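Local coordinates for protein OxyR (Porphyromonas gingivalis, PDB 3HO7) that probably acts as a LysR-type, redox-sensitive transcriptional activator that binds DNA, represented here by its regulatory domain, at residues Lys34-Gly39 / Arg203-Gly208; Glu83-Tyr88 / Asp122-Phe127; Leu209-Ser212 / Met218-Leu221. All coordinates share one frame; numbering follows the deposited sequence.

Contact 1. Residues Lys34-Gly39 / Arg203-Gly208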
loop_
_atom_site.group_PDB
_atom_site.type_symbol
_atom_site.label_atom_id
_atom_site.label_comp_id
_atom_site.label_asym_id
_atom_site.label_seq_id
_atom_site.Cartn_x
_atom_site.Cartn_y
_atom_site.Cartn_z
ATOM N N LYS A 34 -2.842 -8.650 21.819
ATOM C CA LYS A 34 -3.423 -9.935 22.170
ATOM C C LYS A 34 -3.276 -10.214 23.660
ATOM O O LYS A 34 -4.244 -10.568 24.333
ATOM C CB LYS A 34 -2.769 -11.057 21.363
ATOM C CG LYS A 34 -3.414 -12.415 21.576
ATOM C CD LYS A 34 -4.865 -12.403 21.122
ATOM C CE LYS A 34 -4.968 -12.061 19.641
ATOM N NZ LYS A 34 -6.373 -12.119 19.153
ATOM N N LYS A 35 -2.060 -10.048 24.169
ATOM C CA LYS A 35 -1.763 -10.378 25.561
ATOM C C LYS A 35 -2.177 -9.293 26.558
ATOM O O LYS A 35 -2.622 -9.602 27.662
ATOM C CB LYS A 35 -0.279 -10.731 25.730
ATOM C CG LYS A 35 0.684 -9.694 25.176
ATOM C CD LYS A 35 2.132 -10.090 25.436
ATOM C CE LYS A 35 2.502 -11.375 24.708
ATOM N NZ LYS A 35 1.817 -12.568 25.284
ATOM N N GLU A 36 -2.039 -8.028 26.173
ATOM C CA GLU A 36 -2.372 -6.921 27.074
ATOM C C GLU A 36 -3.815 -6.434 26.953
ATOM O O GLU A 36 -4.393 -5.942 27.924
ATOM C CB GLU A 36 -1.411 -5.743 26.876
ATOM C CG GLU A 36 -0.427 -5.539 28.019
ATOM C CD GLU A 36 0.764 -6.470 27.951
ATOM O OE1 GLU A 36 1.506 -6.409 26.949
ATOM O OE2 GLU A 36 0.968 -7.252 28.905
ATOM N N LEU A 37 -4.393 -6.563 25.764
ATOM C CA LEU A 37 -5.730 -6.031 25.513
ATOM C C LEU A 37 -6.794 -7.122 25.420
ATOM O O LEU A 37 -7.872 -6.904 24.866
ATOM C CB LEU A 37 -5.736 -5.175 24.242
ATOM C CG LEU A 37 -4.882 -3.906 24.289
ATOM C CD1 LEU A 37 -4.946 -3.164 22.964
ATOM C CD2 LEU A 37 -5.322 -3.004 25.433
ATOM N N ALA A 38 -6.487 -8.293 25.971
ATOM C CA ALA A 38 -7.434 -9.402 25.981
ATOM C C ALA A 38 -8.755 -8.976 26.610
ATOM O O ALA A 38 -8.777 -8.350 27.669
ATOM C CB ALA A 38 -6.849 -10.591 26.727
ATOM N N GLY A 39 -9.856 -9.320 25.949
ATOM C CA GLY A 39 -11.185 -8.959 26.431
ATOM C C GLY A 39 -11.755 -7.771 25.684
ATOM O O GLY A 39 -12.892 -7.363 25.920
ATOM N N ARG A 203 -6.694 4.927 26.964
ATOM C CA ARG A 203 -5.814 5.819 26.219
ATOM C C ARG A 203 -4.390 5.688 26.741
ATOM O O ARG A 203 -3.447 5.511 25.969
ATOM C CB ARG A 203 -6.302 7.263 26.351
ATOM C CG ARG A 203 -5.482 8.303 25.596
ATOM C CD ARG A 203 -6.069 9.693 25.822
ATOM N NE ARG A 203 -5.243 10.762 25.267
ATOM C CZ ARG A 203 -5.511 12.057 25.406
ATOM N NH1 ARG A 203 -6.584 12.446 26.083
ATOM N NH2 ARG A 203 -4.706 12.966 24.869
ATOM N N GLU A 204 -4.245 5.772 28.059
ATOM C CA GLU A 204 -2.944 5.647 28.704
ATOM C C GLU A 204 -2.310 4.289 28.405
ATOM O O GLU A 204 -1.113 4.201 28.131
ATOM C CB GLU A 204 -3.076 5.855 30.215
ATOM C CG GLU A 204 -1.767 5.733 30.984
ATOM C CD GLU A 204 -1.895 6.182 32.427
ATOM O OE1 GLU A 204 -2.922 6.805 32.771
ATOM O OE2 GLU A 204 -0.966 5.915 33.220
ATOM N N GLN A 205 -3.119 3.236 28.459
ATOM C CA GLN A 205 -2.631 1.891 28.174
ATOM C C GLN A 205 -2.176 1.782 26.722
ATOM O O GLN A 205 -1.092 1.272 26.435
ATOM C CB GLN A 205 -3.709 0.848 28.478
ATOM C CG GLN A 205 -3.221 -0.595 28.403
ATOM C CD GLN A 205 -4.318 -1.607 28.690
ATOM O OE1 GLN A 205 -5.446 -1.242 29.024
ATOM N NE2 GLN A 205 -3.989 -2.888 28.560
ATOM N N LEU A 206 -3.009 2.269 25.807
ATOM C CA LEU A 206 -2.672 2.248 24.388
ATOM C C LEU A 206 -1.340 2.942 24.122
ATOM O O LEU A 206 -0.458 2.381 23.472
ATOM C CB LEU A 206 -3.784 2.885 23.551
ATOM C CG LEU A 206 -4.807 1.934 22.925
ATOM C CD1 LEU A 206 -4.200 1.168 21.755
ATOM C CD2 LEU A 206 -5.369 0.978 23.966
ATOM N N ILE A 207 -1.192 4.161 24.627
ATOM C CA ILE A 207 0.051 4.901 24.437
ATOM C C ILE A 207 1.249 4.061 24.871
ATOM O O ILE A 207 2.233 3.944 24.144
ATOM C CB ILE A 207 0.045 6.234 25.201
ATOM C CG1 ILE A 207 -1.044 7.157 24.646
ATOM C CG2 ILE A 207 1.416 6.901 25.122
ATOM C CD1 ILE A 207 -1.132 8.498 25.349
ATOM N N GLY A 208 1.157 3.469 26.056
ATOM C CA GLY A 208 2.226 2.618 26.558
ATOM C C GLY A 208 2.524 1.439 25.653
ATOM O O GLY A 208 3.682 1.149 25.358
#

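Contact 2. Residues Glu83-Tyr88 / Asp122-Phe127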
loop_
_atom_site.group_PDB
_atom_site.type_symbol
_atom_site.label_atom_id
_atom_site.label_comp_id
_atom_site.label_asym_id
_atom_site.label_seq_id
_atom_site.Cartn_x
_atom_site.Cartn_y
_atom_site.Cartn_z
ATOM N N GLU A 83 10.630 8.978 13.789
ATOM C CA GLU A 83 11.037 8.012 12.787
ATOM C C GLU A 83 11.721 8.717 11.633
ATOM O O GLU A 83 11.158 9.629 11.029
ATOM C CB GLU A 83 9.829 7.228 12.282
ATOM C CG GLU A 83 10.176 6.152 11.270
ATOM C CD GLU A 83 8.992 5.266 10.940
ATOM O OE1 GLU A 83 7.850 5.762 10.989
ATOM O OE2 GLU A 83 9.206 4.078 10.631
ATOM N N GLU A 84 12.955 8.321 11.359
ATOM C CA GLU A 84 13.721 8.924 10.286
ATOM C C GLU A 84 13.246 8.519 8.902
ATOM O O GLU A 84 12.906 7.366 8.661
ATOM C CB GLU A 84 15.201 8.564 10.419
ATOM C CG GLU A 84 15.946 9.357 11.467
ATOM C CD GLU A 84 17.448 9.308 11.270
ATOM O OE1 GLU A 84 17.898 9.066 10.133
ATOM O OE2 GLU A 84 18.178 9.521 12.256
ATOM N N PHE A 85 13.257 9.483 7.992
ATOM C CA PHE A 85 13.103 9.209 6.577
ATOM C C PHE A 85 14.458 8.774 6.040
ATOM O O PHE A 85 15.486 9.370 6.371
ATOM C CB PHE A 85 12.652 10.460 5.830
ATOM C CG PHE A 85 11.218 10.820 6.058
ATOM C CD1 PHE A 85 10.206 10.085 5.466
ATOM C CD2 PHE A 85 10.879 11.905 6.849
ATOM C CE1 PHE A 85 8.882 10.418 5.667
ATOM C CE2 PHE A 85 9.557 12.246 7.053
ATOM C CZ PHE A 85 8.556 11.500 6.460
ATOM N N LEU A 86 14.459 7.733 5.219
ATOM C CA LEU A 86 15.684 7.268 4.592
ATOM C C LEU A 86 15.532 7.275 3.082
ATOM O O LEU A 86 14.449 7.016 2.553
ATOM C CB LEU A 86 16.055 5.863 5.075
ATOM C CG LEU A 86 16.475 5.700 6.540
ATOM C CD1 LEU A 86 16.845 4.252 6.817
ATOM C CD2 LEU A 86 17.631 6.627 6.876
ATOM N N GLY A 87 16.621 7.592 2.392
ATOM C CA GLY A 87 16.645 7.513 0.945
ATOM C C GLY A 87 16.585 6.070 0.489
ATOM O O GLY A 87 17.257 5.198 1.041
ATOM N N TYR A 88 15.758 5.815 -0.514
ATOM C CA TYR A 88 15.707 4.511 -1.139
ATOM C C TYR A 88 16.105 4.772 -2.583
ATOM O O TYR A 88 15.332 5.332 -3.355
ATOM C CB TYR A 88 14.293 3.936 -1.031
ATOM C CG TYR A 88 14.203 2.427 -1.093
ATOM C CD1 TYR A 88 14.953 1.629 -0.238
ATOM C CD2 TYR A 88 13.344 1.803 -1.987
ATOM C CE1 TYR A 88 14.865 0.244 -0.287
ATOM C CE2 TYR A 88 13.246 0.426 -2.045
ATOM C CZ TYR A 88 14.006 -0.350 -1.192
ATOM O OH TYR A 88 13.900 -1.717 -1.255
ATOM N N ASP A 122 3.669 19.780 2.967
ATOM C CA ASP A 122 5.029 19.948 2.457
ATOM C C ASP A 122 6.100 19.629 3.499
ATOM O O ASP A 122 7.009 20.425 3.712
ATOM C CB ASP A 122 5.227 21.343 1.864
ATOM C CG ASP A 122 4.668 21.461 0.458
ATOM O OD1 ASP A 122 4.600 20.432 -0.245
ATOM O OD2 ASP A 122 4.299 22.580 0.052
ATOM N N GLN A 123 5.983 18.486 4.164
ATOM C CA GLN A 123 6.895 18.163 5.257
ATOM C C GLN A 123 8.347 18.165 4.788
ATOM O O GLN A 123 9.185 18.875 5.341
ATOM C CB GLN A 123 6.538 16.820 5.895
ATOM C CG GLN A 123 7.458 16.421 7.040
ATOM C CD GLN A 123 6.845 15.362 7.936
ATOM O OE1 GLN A 123 5.921 14.654 7.536
ATOM N NE2 GLN A 123 7.358 15.251 9.157
ATOM N N LEU A 124 8.642 17.364 3.769
ATOM C CA LEU A 124 9.975 17.351 3.178
ATOM C C LEU A 124 10.051 18.420 2.091
ATOM O O LEU A 124 10.327 18.128 0.927
ATOM C CB LEU A 124 10.301 15.969 2.609
ATOM C CG LEU A 124 10.469 14.854 3.646
ATOM C CD1 LEU A 124 10.666 13.503 2.973
ATOM C CD2 LEU A 124 11.629 15.167 4.579
ATOM N N VAL A 125 9.807 19.662 2.495
ATOM C CA VAL A 125 9.651 20.775 1.564
ATOM C C VAL A 125 10.793 20.919 0.560
ATOM O O VAL A 125 10.577 21.355 -0.569
ATOM C CB VAL A 125 9.469 22.110 2.314
ATOM C CG1 VAL A 125 10.698 22.420 3.155
ATOM C CG2 VAL A 125 9.189 23.236 1.330
ATOM N N ARG A 126 12.004 20.555 0.971
ATOM C CA ARG A 126 13.168 20.701 0.102
ATOM C C ARG A 126 13.000 19.889 -1.178
ATOM O O ARG A 126 13.701 20.117 -2.165
ATOM C CB ARG A 126 14.445 20.274 0.832
ATOM C CG ARG A 126 14.706 18.777 0.798
ATOM C CD ARG A 126 15.834 18.390 1.740
ATOM N NE ARG A 126 15.429 18.493 3.138
ATOM C CZ ARG A 126 16.174 18.098 4.164
ATOM N NH1 ARG A 126 17.372 17.571 3.952
ATOM N NH2 ARG A 126 15.722 18.231 5.403
ATOM N N PHE A 127 12.067 18.942 -1.157
ATOM C CA PHE A 127 11.817 18.087 -2.312
ATOM C C PHE A 127 10.403 18.270 -2.849
ATOM O O PHE A 127 10.184 18.270 -4.060
ATOM C CB PHE A 127 12.053 16.619 -1.950
ATOM C CG PHE A 127 13.434 16.342 -1.434
ATOM C CD1 PHE A 127 14.494 16.181 -2.309
ATOM C CD2 PHE A 127 13.674 16.252 -0.073
ATOM C CE1 PHE A 127 15.768 15.930 -1.838
ATOM C CE2 PHE A 127 14.945 16.000 0.405
ATOM C CZ PHE A 127 15.994 15.840 -0.480
#

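Contact 3. Residues Leu209-Ser212 / Met218-Leu221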
loop_
_atom_site.group_PDB
_atom_site.type_symbol
_atom_site.label_atom_id
_atom_site.label_comp_id
_atom_site.label_asym_id
_atom_site.label_seq_id
_atom_site.Cartn_x
_atom_site.Cartn_y
_atom_site.Cartn_z
ATOM N N LEU A 209 1.474 0.758 25.201
ATOM C CA LEU A 209 1.643 -0.435 24.376
ATOM C C LEU A 209 2.282 -0.116 23.028
ATOM O O LEU A 209 3.159 -0.836 22.559
ATOM C CB LEU A 209 0.304 -1.150 24.174
ATOM C CG LEU A 209 -0.188 -1.970 25.368
ATOM C CD1 LEU A 209 -1.601 -2.482 25.132
ATOM C CD2 LEU A 209 0.764 -3.124 25.657
ATOM N N LEU A 210 1.840 0.968 22.406
ATOM C CA LEU A 210 2.398 1.360 21.121
ATOM C C LEU A 210 3.864 1.759 21.261
ATOM O O LEU A 210 4.708 1.344 20.468
ATOM C CB LEU A 210 1.575 2.492 20.503
ATOM C CG LEU A 210 0.179 2.091 20.021
ATOM C CD1 LEU A 210 -0.660 3.324 19.719
ATOM C CD2 LEU A 210 0.272 1.194 18.795
ATOM N N ARG A 211 4.167 2.554 22.283
ATOM C CA ARG A 211 5.544 2.975 22.521
ATOM C C ARG A 211 6.443 1.779 22.822
ATOM O O ARG A 211 7.606 1.752 22.422
ATOM C CB ARG A 211 5.616 3.997 23.656
ATOM C CG ARG A 211 4.852 5.281 23.388
ATOM C CD ARG A 211 5.088 6.295 24.489
ATOM N NE ARG A 211 6.499 6.657 24.592
ATOM C CZ ARG A 211 7.031 7.307 25.622
ATOM N NH1 ARG A 211 6.268 7.666 26.647
ATOM N NH2 ARG A 211 8.325 7.592 25.629
ATOM N N SER A 212 5.899 0.786 23.520
ATOM C CA SER A 212 6.659 -0.413 23.854
ATOM C C SER A 212 6.846 -1.306 22.632
ATOM O O SER A 212 7.552 -2.314 22.690
ATOM C CB SER A 212 5.965 -1.201 24.967
ATOM O OG SER A 212 4.934 -2.022 24.441
ATOM N N MET A 218 13.963 5.425 19.881
ATOM C CA MET A 218 13.061 6.181 19.017
ATOM C C MET A 218 12.107 7.069 19.810
ATOM O O MET A 218 11.478 7.964 19.249
ATOM C CB MET A 218 12.254 5.242 18.113
ATOM C CG MET A 218 13.098 4.295 17.275
ATOM S SD MET A 218 12.120 3.375 16.072
ATOM C CE MET A 218 12.100 4.515 14.685
ATOM N N HIS A 219 11.996 6.824 21.112
ATOM C CA HIS A 219 11.076 7.599 21.940
ATOM C C HIS A 219 11.508 9.057 22.051
ATOM O O HIS A 219 10.699 9.928 22.364
ATOM C CB HIS A 219 10.925 6.985 23.335
ATOM C CG HIS A 219 10.296 5.626 23.337
ATOM N ND1 HIS A 219 10.455 4.736 24.378
ATOM C CD2 HIS A 219 9.518 5.001 22.422
ATOM C CE1 HIS A 219 9.793 3.624 24.107
ATOM N NE2 HIS A 219 9.218 3.758 22.926
ATOM N N LYS A 220 12.784 9.318 21.791
ATOM C CA LYS A 220 13.323 10.670 21.892
ATOM C C LYS A 220 14.155 11.042 20.670
ATOM O O LYS A 220 14.808 10.190 20.069
ATOM C CB LYS A 220 14.170 10.818 23.158
ATOM C CG LYS A 220 13.396 10.658 24.453
ATOM C CD LYS A 220 14.303 10.863 25.659
ATOM C CE LYS A 220 13.539 10.708 26.968
ATOM N NZ LYS A 220 14.428 10.833 28.159
ATOM N N LEU A 221 14.126 12.322 20.311
ATOM C CA LEU A 221 14.917 12.822 19.196
ATOM C C LEU A 221 16.401 12.656 19.502
ATOM O O LEU A 221 16.907 13.199 20.486
ATOM C CB LEU A 221 14.595 14.293 18.927
ATOM C CG LEU A 221 15.257 14.928 17.704
ATOM C CD1 LEU A 221 14.775 14.248 16.430
ATOM C CD2 LEU A 221 14.973 16.424 17.659
#

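Contact 1. Residues Lys34-Gly39 / Arg203-Gly208
Gln205 on helix 200-211 reaches across to Glu36 and Leu37, where helix 22-36 ends. Its CG lies anti to the backbone N (chi1 -172°), and the chain beyond CG is extended. This carries the amide out to the other segment. CB points toward residues 34-39, but the contact is made beyond CG. Gln205 CD lies 3.7 Å from Leu37 CD2. Gln205 OE1 is 4.0 Å from Leu37 CD2. Gln205 NE2 is 3.4 Å from Leu37 CD2 and gives a weak hydrogen bond to Glu36 O, 3.1 Å long and bent to 122° at the hydrogen. One leucine methyl thus lies beside all three amide atoms. Leu37 and Gln205 run past each other in opposite directions. Leu37 CD2 also meets Leu206 CD2 at 4.2 Å, on the buried side of the contact. Leu206 in turn packs on Leu191 of strand 184-194. Leu37 is the first residue to leave helical geometry, and its side chain also touches Gln137 of the second subunit. The arrangement is a helix C-terminus packed against a second helix, within the alpha/beta fold of the LysR regulatory domain, which belongs to the periplasmic-binding-protein clan.

Contact 2. Residues Glu83-Tyr88 / Asp122-Phe127
An inverse gamma turn centred on Leu124 brings the start of helix 125-128 against strand 75-89. Leu124 is the N-cap residue of that short helix, and its side chain points toward the strand. Its partner is Phe85, a buried residue that points toward residues 122-127. Leu124 CD1 sits over one face of the Phe85 ring, 4.1 Å from the centroid and 9° off the ring normal. This is a CH-pi contact made almost straight down onto the ring. Leu124 CD2 lies on the same side of the ring, off-centre, 4.0 Å from Phe85 CD2. CB of Phe85 already points across, and the torsions (chi1 -74°, chi2 -74°) turn a face of the ring to Leu124.

Gln123 takes a different place on the same ring. Gln123 CD lies at the ring edge, near the plane, 4.2 Å from Phe85 CE2. Gln123 NE2 is hydrogen-bonded to Ala228 O, near the C-terminus. That bond helps to fix the amide beside the ring. Around the pair, Leu124 also packs on Phe160 of strand 158-162, and Arg187 of strand 184-194 touches both Phe85 and Gln123. The turn follows closely on Cys119, which is disulfide-bonded to Cys128 at the end of the short helix. The contact is mostly apolar packing of a sheet strand against the turn and short helix next to this disulfide. In OxyR proteins such a cysteine pair is the redox switch, so the segment probably belongs to the sensing part of the regulatory domain.

Contact 3. Residues Leu209-Ser212 / Met218-Leu221
His219 is clamped against Arg211 toward the C-terminal end of helix 200-211, on the surface of the domain. The tight part is a hydrogen bond from His219 NE2 to Arg211 O, 2.6 Å long with an angle of 155° at the hydrogen. Arg211 O lies close to the plane of the imidazole, at its edge. Relative to the C=O plane, His219 NE2 stands well out of it, 43° above. NE2 is the donor, and so carries the hydrogen. CB of Arg211 is also close, 3.7 Å from His219 NE2.

The guanidinium forms the looser part. The arginine chain bends at chi3 and brings Arg211 NE over one face of the His219 imidazole, 4.0 Å above its plane. Arg211 NH2 lies 3.5 Å from His219 CB, which meets the guanidinium at its edge. The two flat groups are 73° apart, so they do not stack. Arg211 stays partly exposed in this surface contact. Ser212 is exposed and turns away from His219; Ser212 OG bonds back to Leu209 O at 2.8 Å.

The contact ties the loop after the helix back onto the helix's C-terminal turn. His219 belongs to a short 3-10 segment, and its side chain also touches Val214 in the intervening loop. Next to it, Met218 is hydrogen-bonded through its backbone to Tyr82 of strand 75-89. On the helix, Arg211 packs on Leu80 of that strand, while Leu210 reaches Val29 of helix 22-36 and Leu191 of strand 184-194.

Contacts 1 and 3 share helix 200-211 and lie on the same side of the chain's centre, their centres 15 Å apart. They touch through Leu209, which packs on Glu36 and Leu37. Contact 2 lies across the centre from contact 1, with 31 Å between their centres. Its segments fall inside the chain loop that contact 1 closes; contact 3 follows both. Contacts 2 and 3 have centres 20 Å apart and meet where Met218 packs on Glu83. Strand 75-89 carries part of contact 2 and also borders helix 200-211. This is consistent with the two alpha/beta subdomains of LysR regulatory domains, which crossover strands link.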